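Local coordinates for apical membrane antigen AMA1 (Toxoplasma gondii ME49, PDB 4YIV), which takes part in host cell invasion as a microneme protein of the moving junction, the ring formed between the parasite's apical tip and the host cell membrane, at residues A[60-65]-A[343-348]; A[100-105]-A[112-117]; A[125-130]-A[136-141]; A[330-333]-A[337-340]. All blocks are in the same frame, centred on the assembly; numbering follows the deposited sequence.

Interaction 1 of 4, residues A[60-65]-A[343-348]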
# COMPACT_ATOMS: atom_id res chain seq x y z
N PRO A 60 -1.46 -0.61 5.36
CA PRO A 60 -2.27 -1.27 4.33
C PRO A 60 -1.96 -0.70 2.96
O PRO A 60 -1.68 0.50 2.82
CB PRO A 60 -3.71 -0.95 4.74
CG PRO A 60 -3.62 0.31 5.50
CD PRO A 60 -2.26 0.31 6.20
N ILE A 61 -1.99 -1.56 1.94
CA ILE A 61 -1.65 -1.11 0.60
C ILE A 61 -2.93 -1.15 -0.27
O ILE A 61 -3.44 -2.22 -0.63
CB ILE A 61 -0.53 -1.97 -0.04
CG1 ILE A 61 0.64 -2.12 0.95
CG2 ILE A 61 -0.10 -1.35 -1.38
CD1 ILE A 61 1.25 -0.80 1.43
N TRP A 62 -3.45 0.04 -0.53
CA TRP A 62 -4.78 0.21 -1.09
C TRP A 62 -4.82 -0.10 -2.58
O TRP A 62 -4.11 0.53 -3.34
CB TRP A 62 -5.24 1.64 -0.86
CG TRP A 62 -5.43 2.00 0.60
CD1 TRP A 62 -4.46 2.18 1.57
CD2 TRP A 62 -6.68 2.24 1.24
NE1 TRP A 62 -5.06 2.51 2.79
CE2 TRP A 62 -6.42 2.54 2.60
CE3 TRP A 62 -8.00 2.21 0.78
CZ2 TRP A 62 -7.45 2.82 3.50
CZ3 TRP A 62 -9.03 2.49 1.69
CH2 TRP A 62 -8.74 2.79 3.03
N GLY A 63 -5.64 -1.05 -2.97
CA GLY A 63 -5.85 -1.33 -4.38
C GLY A 63 -4.87 -2.38 -4.89
O GLY A 63 -4.97 -2.85 -6.02
N LYS A 64 -3.92 -2.80 -4.04
CA LYS A 64 -2.96 -3.83 -4.46
C LYS A 64 -3.63 -5.18 -4.55
O LYS A 64 -4.31 -5.61 -3.64
CB LYS A 64 -1.74 -3.92 -3.51
CG LYS A 64 -0.89 -5.18 -3.71
CD LYS A 64 0.32 -5.18 -2.78
CE LYS A 64 1.11 -6.51 -2.84
NZ LYS A 64 2.42 -6.40 -2.14
N HIS A 65 -3.38 -5.86 -5.67
CA HIS A 65 -3.83 -7.22 -5.85
C HIS A 65 -2.75 -7.95 -6.64
O HIS A 65 -1.87 -7.33 -7.23
CB HIS A 65 -5.19 -7.29 -6.59
CG HIS A 65 -5.25 -6.52 -7.87
ND1 HIS A 65 -5.27 -5.14 -7.93
CD2 HIS A 65 -5.36 -6.94 -9.16
CE1 HIS A 65 -5.34 -4.75 -9.19
NE2 HIS A 65 -5.39 -5.82 -9.96
N PRO A 343 -12.90 6.69 3.26
CA PRO A 343 -14.03 5.78 3.28
C PRO A 343 -14.48 5.42 4.70
O PRO A 343 -13.69 5.52 5.62
CB PRO A 343 -13.50 4.53 2.60
CG PRO A 343 -12.07 4.54 2.93
CD PRO A 343 -11.63 5.96 3.02
N ASN A 344 -15.72 4.96 4.85
CA ASN A 344 -16.28 4.85 6.17
C ASN A 344 -15.65 3.69 6.92
O ASN A 344 -15.69 3.66 8.15
CB ASN A 344 -17.81 4.68 6.10
CG ASN A 344 -18.23 3.50 5.26
OD1 ASN A 344 -17.43 2.63 4.93
ND2 ASN A 344 -19.51 3.47 4.89
N PHE A 345 -15.06 2.74 6.20
CA PHE A 345 -14.53 1.56 6.89
C PHE A 345 -13.16 1.77 7.53
O PHE A 345 -12.58 0.82 8.09
CB PHE A 345 -14.48 0.34 5.97
CG PHE A 345 -13.68 0.54 4.71
CD1 PHE A 345 -12.32 0.35 4.71
CD2 PHE A 345 -14.31 0.87 3.51
CE1 PHE A 345 -11.58 0.49 3.54
CE2 PHE A 345 -13.56 1.02 2.34
CZ PHE A 345 -12.20 0.83 2.37
N ILE A 346 -12.63 3.00 7.48
CA ILE A 346 -11.50 3.38 8.34
C ILE A 346 -11.83 4.56 9.27
O ILE A 346 -10.94 5.22 9.77
CB ILE A 346 -10.22 3.73 7.50
CG1 ILE A 346 -10.41 5.00 6.68
CG2 ILE A 346 -9.84 2.55 6.61
CD1 ILE A 346 -9.07 5.60 6.23
N ILE A 347 -13.11 4.85 9.48
CA ILE A 347 -13.48 5.85 10.51
C ILE A 347 -13.73 5.14 11.83
O ILE A 347 -14.53 4.19 11.90
CB ILE A 347 -14.72 6.65 10.07
CG1 ILE A 347 -14.35 7.45 8.83
CG2 ILE A 347 -15.15 7.62 11.20
CD1 ILE A 347 -15.51 8.09 8.15
N PRO A 348 -13.01 5.54 12.91
CA PRO A 348 -13.14 4.73 14.12
C PRO A 348 -14.56 4.77 14.71
O PRO A 348 -15.21 5.80 14.64
CB PRO A 348 -12.14 5.39 15.08
CG PRO A 348 -11.16 6.03 14.21
CD PRO A 348 -11.91 6.51 13.03
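NE1 of Trp62 is held by a hydrogen bond to OD1 of Asn230, and the far end of the same indole meets Pro343, Phe345 and Ile346. This bond anchors the pyrrole side of the ring. The six-membered ring is left to make apolar contacts. CG2 of Ile346 comes in at the rim, near the indole plane, 3.8 Å from Trp62 CH2. Trp62 and Phe345 approach from opposite directions, and CZ of Phe345 lies 3.6 Å from Trp62 CZ3. The two rings meet rim to rim, with centroids 5.7 Å apart and planes at 25°, so neither stacks on the other. CG of Pro343 touches both rings. Pro343 CG is 3.8 Å from Trp62 CH2 and lies over one face of the Phe345 ring, offset toward the rim. CG of Phe345 lies between its backbone N and carbonyl carbon (chi1 56°), which turns the ring toward the indole. No hydrogen bond joins the two segments. The contact brings strand 61-62, at the edge of a five-stranded antiparallel sheet, to the long loop after strand 329-333. Leu133 of helix 132-141 packs against Trp62 and Ile346, and Ile211 of strand 210-213 packs against Trp62 and Phe345.

Interaction 2 of 4, residues A[100-105]-A[112-117]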
# COMPACT_ATOMS: atom_id res chain seq x y z
N GLY A 100 -6.20 -20.17 -6.25
CA GLY A 100 -5.55 -18.91 -5.92
C GLY A 100 -4.72 -19.02 -4.66
O GLY A 100 -4.07 -20.05 -4.41
N PHE A 101 -4.74 -17.95 -3.87
CA PHE A 101 -3.82 -17.79 -2.76
C PHE A 101 -4.50 -17.95 -1.41
O PHE A 101 -3.82 -18.04 -0.39
CB PHE A 101 -3.16 -16.42 -2.79
CG PHE A 101 -2.09 -16.23 -3.84
CD1 PHE A 101 -1.84 -17.15 -4.84
CD2 PHE A 101 -1.33 -15.08 -3.81
CE1 PHE A 101 -0.84 -16.92 -5.77
CE2 PHE A 101 -0.36 -14.84 -4.72
CZ PHE A 101 -0.10 -15.78 -5.71
N ASN A 102 -5.83 -17.93 -1.42
CA ASN A 102 -6.62 -17.99 -0.20
C ASN A 102 -6.46 -19.25 0.63
O ASN A 102 -6.45 -20.35 0.11
CB ASN A 102 -8.10 -17.78 -0.54
CG ASN A 102 -8.96 -17.57 0.68
OD1 ASN A 102 -8.86 -16.55 1.35
ND2 ASN A 102 -9.82 -18.53 0.97
N LEU A 103 -6.35 -19.06 1.94
CA LEU A 103 -6.19 -20.18 2.84
C LEU A 103 -7.49 -20.98 2.80
O LEU A 103 -8.56 -20.44 3.01
CB LEU A 103 -5.90 -19.66 4.24
CG LEU A 103 -5.76 -20.65 5.39
CD1 LEU A 103 -4.73 -20.14 6.37
CD2 LEU A 103 -7.11 -20.81 6.08
N ASN A 104 -7.37 -22.27 2.54
CA ASN A 104 -8.53 -23.15 2.42
C ASN A 104 -8.81 -24.05 3.62
O ASN A 104 -9.71 -24.88 3.57
CB ASN A 104 -8.44 -23.99 1.15
CG ASN A 104 -7.38 -25.06 1.24
OD1 ASN A 104 -6.70 -25.20 2.25
ND2 ASN A 104 -7.24 -25.84 0.18
N PHE A 105 -8.04 -23.89 4.68
CA PHE A 105 -8.22 -24.69 5.89
C PHE A 105 -9.55 -24.46 6.58
O PHE A 105 -10.17 -23.40 6.45
CB PHE A 105 -7.09 -24.42 6.89
CG PHE A 105 -5.71 -24.73 6.37
CD1 PHE A 105 -5.51 -25.65 5.37
CD2 PHE A 105 -4.60 -24.08 6.90
CE1 PHE A 105 -4.24 -25.93 4.89
CE2 PHE A 105 -3.34 -24.35 6.42
CZ PHE A 105 -3.16 -25.27 5.43
N ARG A 112 -14.99 -22.91 7.83
CA ARG A 112 -14.01 -22.21 6.98
C ARG A 112 -13.33 -21.05 7.71
O ARG A 112 -13.98 -20.26 8.38
CB ARG A 112 -14.70 -21.69 5.71
CG ARG A 112 -13.84 -20.81 4.84
CD ARG A 112 -14.55 -20.41 3.57
NE ARG A 112 -14.59 -21.49 2.57
CZ ARG A 112 -13.62 -21.75 1.68
NH1 ARG A 112 -12.49 -21.05 1.63
NH2 ARG A 112 -13.79 -22.75 0.83
N ILE A 113 -12.00 -20.96 7.59
CA ILE A 113 -11.27 -19.88 8.23
C ILE A 113 -11.21 -18.60 7.34
O ILE A 113 -11.18 -17.48 7.88
CB ILE A 113 -9.84 -20.33 8.60
CG1 ILE A 113 -9.92 -21.53 9.55
CG2 ILE A 113 -9.06 -19.17 9.24
CD1 ILE A 113 -8.57 -22.07 10.05
N SER A 114 -11.22 -18.76 6.00
CA SER A 114 -11.06 -17.61 5.10
C SER A 114 -11.78 -17.79 3.76
O SER A 114 -11.64 -18.82 3.14
CB SER A 114 -9.56 -17.39 4.84
OG SER A 114 -9.34 -16.28 3.99
N PRO A 115 -12.47 -16.75 3.26
CA PRO A 115 -12.57 -15.41 3.85
C PRO A 115 -13.49 -15.40 5.06
O PRO A 115 -14.37 -16.26 5.20
CB PRO A 115 -13.13 -14.55 2.72
CG PRO A 115 -13.86 -15.50 1.85
CD PRO A 115 -13.11 -16.80 1.94
N PHE A 116 -13.26 -14.47 5.96
CA PHE A 116 -13.99 -14.46 7.21
C PHE A 116 -14.86 -13.21 7.23
O PHE A 116 -14.40 -12.13 6.86
CB PHE A 116 -13.05 -14.50 8.40
CG PHE A 116 -13.74 -14.89 9.68
CD1 PHE A 116 -13.97 -16.24 9.98
CD2 PHE A 116 -14.18 -13.93 10.57
CE1 PHE A 116 -14.62 -16.61 11.16
CE2 PHE A 116 -14.81 -14.29 11.76
CZ PHE A 116 -15.03 -15.63 12.05
N PRO A 117 -16.14 -13.36 7.62
CA PRO A 117 -17.03 -12.20 7.50
C PRO A 117 -16.79 -11.15 8.59
O PRO A 117 -16.68 -11.50 9.76
CB PRO A 117 -18.42 -12.82 7.64
CG PRO A 117 -18.19 -13.99 8.54
CD PRO A 117 -16.84 -14.53 8.17
O HOH W 1 -10.50 -21.31 4.66
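The amide of Asn102 and the guanidinium of Arg112 both turn an edge to the carbonyl O of Ser114. Ser114 O lies almost in the plane of each group. ND2 of Asn102 donates over 2.8 Å to Ser114 O, but from well above the carbonyl plane. NH1 of Arg112 donates to Ser114 O over 2.8 Å, closer to that plane. Two donors thus grip one carbonyl. A bend at chi3 (-77°) brings the arginine head back to it. The other half of the Asn102 amide is used as well, since OG of Ser114 donates to Asn102 OD1 at 2.7 Å. Asp83 OD1 is a second partner of both donors: a salt bridge with Arg112 NH1 and a hydrogen bond with Asn102 ND2. Further on, Ile113 N donates to Phe105 O at 3.3 Å. Water 1 lies between the backbones and accepts from Ser114 N at 3.0 Å. Leu103 O and Phe105 O of the other segment lie 2.7 and 2.8 Å from the oxygen of water 1. CD2 of Leu103 packs on CB of Ile113, 3.7 Å away. The peptide bond before Pro115 is cis and lies just ahead of strand 116-117, an outermost strand of its sheet. Next to it runs strand 167-170. There Ser114 OG bonds to Ile170 N and Asn102 OD1 to His169 ND1, so the loop 100-105 is tied to the sheet too.

Interaction 3 of 4, residues A[125-130]-A[136-141]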
# COMPACT_ATOMS: atom_id res chain seq x y z
N SER A 125 -15.55 -9.83 21.01
CA SER A 125 -15.02 -8.93 22.03
C SER A 125 -13.48 -8.96 22.11
O SER A 125 -12.85 -8.03 22.60
CB SER A 125 -15.63 -9.32 23.39
OG SER A 125 -15.41 -8.29 24.32
N ASN A 126 -12.89 -10.04 21.63
CA ASN A 126 -11.43 -10.17 21.62
C ASN A 126 -10.75 -9.31 20.53
O ASN A 126 -9.55 -9.07 20.61
CB ASN A 126 -11.05 -11.63 21.43
CG ASN A 126 -11.49 -12.51 22.59
OD1 ASN A 126 -11.60 -12.05 23.73
ND2 ASN A 126 -11.70 -13.80 22.31
N ILE A 127 -11.51 -8.89 19.53
CA ILE A 127 -11.02 -8.00 18.48
C ILE A 127 -11.22 -6.53 18.89
O ILE A 127 -12.34 -6.04 18.98
CB ILE A 127 -11.76 -8.28 17.16
CG1 ILE A 127 -11.56 -9.75 16.76
CG2 ILE A 127 -11.31 -7.33 16.07
CD1 ILE A 127 -10.18 -10.08 16.31
N LYS A 128 -10.13 -5.83 19.14
CA LYS A 128 -10.16 -4.54 19.79
C LYS A 128 -10.13 -3.37 18.79
O LYS A 128 -10.43 -2.22 19.14
CB LYS A 128 -8.99 -4.46 20.77
CG LYS A 128 -9.06 -5.54 21.90
CD LYS A 128 -10.23 -5.28 22.85
CE LYS A 128 -10.56 -6.47 23.76
NZ LYS A 128 -9.62 -6.64 24.87
N ALA A 129 -9.77 -3.64 17.54
CA ALA A 129 -9.63 -2.58 16.55
C ALA A 129 -10.92 -1.79 16.40
O ALA A 129 -12.02 -2.34 16.49
CB ALA A 129 -9.24 -3.15 15.18
N SER A 130 -10.77 -0.50 16.13
CA SER A 130 -11.91 0.41 15.99
C SER A 130 -12.43 0.64 14.56
O SER A 130 -13.37 1.42 14.39
CB SER A 130 -11.51 1.75 16.58
OG SER A 130 -10.76 2.49 15.64
N CYS A 136 -9.85 -6.56 10.33
CA CYS A 136 -9.33 -7.60 9.43
C CYS A 136 -7.83 -7.82 9.70
O CYS A 136 -7.37 -8.95 9.86
CB CYS A 136 -9.60 -7.22 7.98
SG CYS A 136 -8.95 -8.38 6.73
N ALA A 137 -7.10 -6.73 9.74
CA ALA A 137 -5.67 -6.79 10.05
C ALA A 137 -5.39 -7.47 11.40
O ALA A 137 -4.43 -8.25 11.54
CB ALA A 137 -5.09 -5.41 10.03
N GLU A 138 -6.21 -7.19 12.41
CA GLU A 138 -6.04 -7.80 13.72
C GLU A 138 -6.30 -9.29 13.66
O GLU A 138 -5.60 -10.09 14.28
CB GLU A 138 -6.95 -7.10 14.73
CG GLU A 138 -6.80 -7.58 16.17
CD GLU A 138 -7.67 -6.78 17.14
OE1 GLU A 138 -7.63 -7.11 18.34
OE2 GLU A 138 -8.41 -5.85 16.70
N PHE A 139 -7.32 -9.67 12.89
CA PHE A 139 -7.63 -11.06 12.65
C PHE A 139 -6.43 -11.79 12.03
O PHE A 139 -6.09 -12.91 12.42
CB PHE A 139 -8.84 -11.18 11.74
CG PHE A 139 -9.21 -12.59 11.42
CD1 PHE A 139 -9.56 -13.47 12.43
CD2 PHE A 139 -9.20 -13.04 10.10
CE1 PHE A 139 -9.90 -14.79 12.14
CE2 PHE A 139 -9.53 -14.37 9.79
CZ PHE A 139 -9.89 -15.23 10.79
N ALA A 140 -5.79 -11.14 11.07
CA ALA A 140 -4.58 -11.71 10.45
C ALA A 140 -3.44 -11.78 11.48
O ALA A 140 -2.71 -12.79 11.57
CB ALA A 140 -4.18 -10.89 9.24
N PHE A 141 -3.30 -10.75 12.29
CA PHE A 141 -2.22 -10.75 13.29
C PHE A 141 -2.41 -11.88 14.31
O PHE A 141 -1.43 -12.46 14.79
CB PHE A 141 -2.12 -9.41 14.02
CG PHE A 141 -0.96 -9.36 14.96
CD1 PHE A 141 0.35 -9.27 14.48
CD2 PHE A 141 -1.17 -9.46 16.34
CE1 PHE A 141 1.43 -9.25 15.37
CE2 PHE A 141 -0.09 -9.44 17.23
CZ PHE A 141 1.21 -9.34 16.75
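The carboxylate of Glu138 receives the backbone N-H groups of Lys128 and Ala129, one after the other in the chain. Lys128 N donates to Glu138 OE1 at 2.9 Å, and this bond is nearly straight (174°). Ala129 N reaches Glu138 OE2 at 2.7 Å and meets its syn lone pair. A weak second bond runs from Lys128 N to Glu138 OE2. Lys142 adds a salt bridge to Glu138 OE1 and probably helps to stabilise its negative charge. Both oxygens are therefore engaged, which should fix the rotation of the carboxylate. Carbon packs close around it: CG2 of Ile127 is 3.3 Å from Glu138 OE2, and CB of Ala129 is 3.2 Å from the same oxygen. Glu138 spans the gap because its chain is fully extended, with CG anti to the backbone N (chi1 -176°). The glutamate springs from helix 132-141, which packs against strands 159-162 and 167-170 of a five-stranded antiparallel sheet. A helix laid on such a sheet fits the PAN fold of this protein. The disulfide from Cys136 to Cys168 pins the helix to strand 167-170. The loop 125-130 leads into this helix, and Glu138 binds the loop back to it. The amine of Lys128 stays apart, its NZ 6.8 Å from Glu138 OE1. On the helix side facing the sheet, Ala137 and Ala140 lie against Phe159.

Interaction 4 of 4, residues A[330-333]-A[337-340]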
# COMPACT_ATOMS: atom_id res chain seq x y z
N VAL A 330 -2.46 16.37 -7.64
CA VAL A 330 -2.81 15.38 -6.62
C VAL A 330 -1.54 14.59 -6.31
O VAL A 330 -0.88 14.10 -7.25
CB VAL A 330 -3.94 14.40 -7.08
CG1 VAL A 330 -4.28 13.43 -5.94
CG2 VAL A 330 -5.19 15.15 -7.53
N SER A 331 -1.21 14.48 -5.02
CA SER A 331 -0.08 13.69 -4.54
C SER A 331 -0.50 12.31 -4.07
O SER A 331 -1.44 12.15 -3.28
CB SER A 331 0.63 14.45 -3.43
OG SER A 331 1.29 15.60 -3.95
N TYR A 332 0.23 11.31 -4.58
CA TYR A 332 -0.02 9.88 -4.41
C TYR A 332 1.16 9.20 -3.77
O TYR A 332 2.29 9.69 -3.86
CB TYR A 332 -0.28 9.20 -5.75
CG TYR A 332 -1.47 9.74 -6.51
CD1 TYR A 332 -2.78 9.56 -6.04
CD2 TYR A 332 -1.29 10.44 -7.69
CE1 TYR A 332 -3.87 10.06 -6.75
CE2 TYR A 332 -2.38 10.93 -8.41
CZ TYR A 332 -3.66 10.74 -7.92
OH TYR A 332 -4.72 11.24 -8.64
N THR A 333 0.92 8.06 -3.13
CA THR A 333 2.01 7.19 -2.76
C THR A 333 1.70 5.78 -3.17
O THR A 333 0.54 5.43 -3.49
CB THR A 333 2.31 7.19 -1.23
OG1 THR A 333 1.35 6.40 -0.55
CG2 THR A 333 2.30 8.58 -0.70
N SER A 337 -4.60 5.17 -1.75
CA SER A 337 -5.71 4.93 -2.66
C SER A 337 -5.72 6.02 -3.73
O SER A 337 -5.09 7.06 -3.57
CB SER A 337 -7.06 4.94 -1.92
OG SER A 337 -7.30 6.23 -1.39
N LEU A 338 -6.44 5.78 -4.82
CA LEU A 338 -6.63 6.78 -5.85
C LEU A 338 -7.48 7.91 -5.31
O LEU A 338 -7.19 9.10 -5.53
CB LEU A 338 -7.28 6.15 -7.09
CG LEU A 338 -7.65 7.06 -8.25
CD1 LEU A 338 -6.48 7.82 -8.78
CD2 LEU A 338 -8.24 6.20 -9.32
N SER A 339 -8.54 7.54 -4.59
CA SER A 339 -9.45 8.54 -4.04
C SER A 339 -8.80 9.36 -2.93
O SER A 339 -8.01 8.83 -2.13
CB SER A 339 -10.73 7.89 -3.49
OG SER A 339 -11.60 8.93 -3.07
N GLU A 340 -9.10 10.65 -2.91
CA GLU A 340 -8.73 11.51 -1.78
C GLU A 340 -9.76 11.42 -0.63
O GLU A 340 -9.54 11.93 0.47
CB GLU A 340 -8.53 12.97 -2.24
CG GLU A 340 -9.77 13.82 -2.41
CD GLU A 340 -10.46 13.62 -3.73
OE1 GLU A 340 -10.24 12.57 -4.38
OE2 GLU A 340 -11.21 14.54 -4.14
O HOH W 2 -7.20 11.07 -7.49
O HOH W 3 -2.38 7.72 -3.09
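Tyr332, on an extended strand, and Leu338, in the loop that follows, have the closest backbones of the two segments, with CA atoms 7.4 Å apart. No hydrogen bond joins the segments directly. Ser337 is extended, but Leu338 has helical backbone angles (-68°/-43°), so the loop bends there. Two waters span the gap. Water 2 donates to Leu338 O at 2.8 Å and is hydrogen-bonded to Tyr332 OH at 2.7 Å. Water 3 donates to Ser337 O at 2.8 Å and accepts a weak bond from Thr333 N. Both waters lie in the plane of the Tyr332 ring, at its edge. Leu338 O also sits at this edge, 3.7 Å from Tyr332 CE1. The side chains of Tyr332 and Leu338 run side by side in the same direction. CD1 of Leu338 lies 3.8 Å from Tyr332 OH. The leucine reaches this place because CG is anti to its backbone N (chi1 176°). Trp267 of helix 263-272 touches both side chains, and a bound cobalt ion lies about 5 Å from the side chain of Leu338. The strand belongs to the second five-stranded antiparallel sheet of the chain. The contact is bridged by water rather than by direct bonds: two bridging waters supply partners for the carbonyls of Ser337 and Leu338, while the leucine methyl and the tyrosine ring make the apolar part of the contact.

Overall arrangement
Interactions 1, 2 and 3 gather at one five-stranded antiparallel sheet. Interaction 4 belongs to the second, of the same strand order. Interaction 1 lies on an outermost strand of the first sheet, its centre about 9 Å from the centre of the chain. It touches interaction 4 where Trp62 packs against the backbone of Ser337, and interaction 3 where Pro348 meets Ser130. Interactions 2 and 3 lie farther out and join through Phe116 and Phe139. Interaction 4 is buried; the others are partly buried, with exposed residues in 2 and 3. Interaction 1 is apolar and interaction 4 is bridged by water. Direct polar bonds dominate the outer pair, with a water and apolar packing in interaction 2.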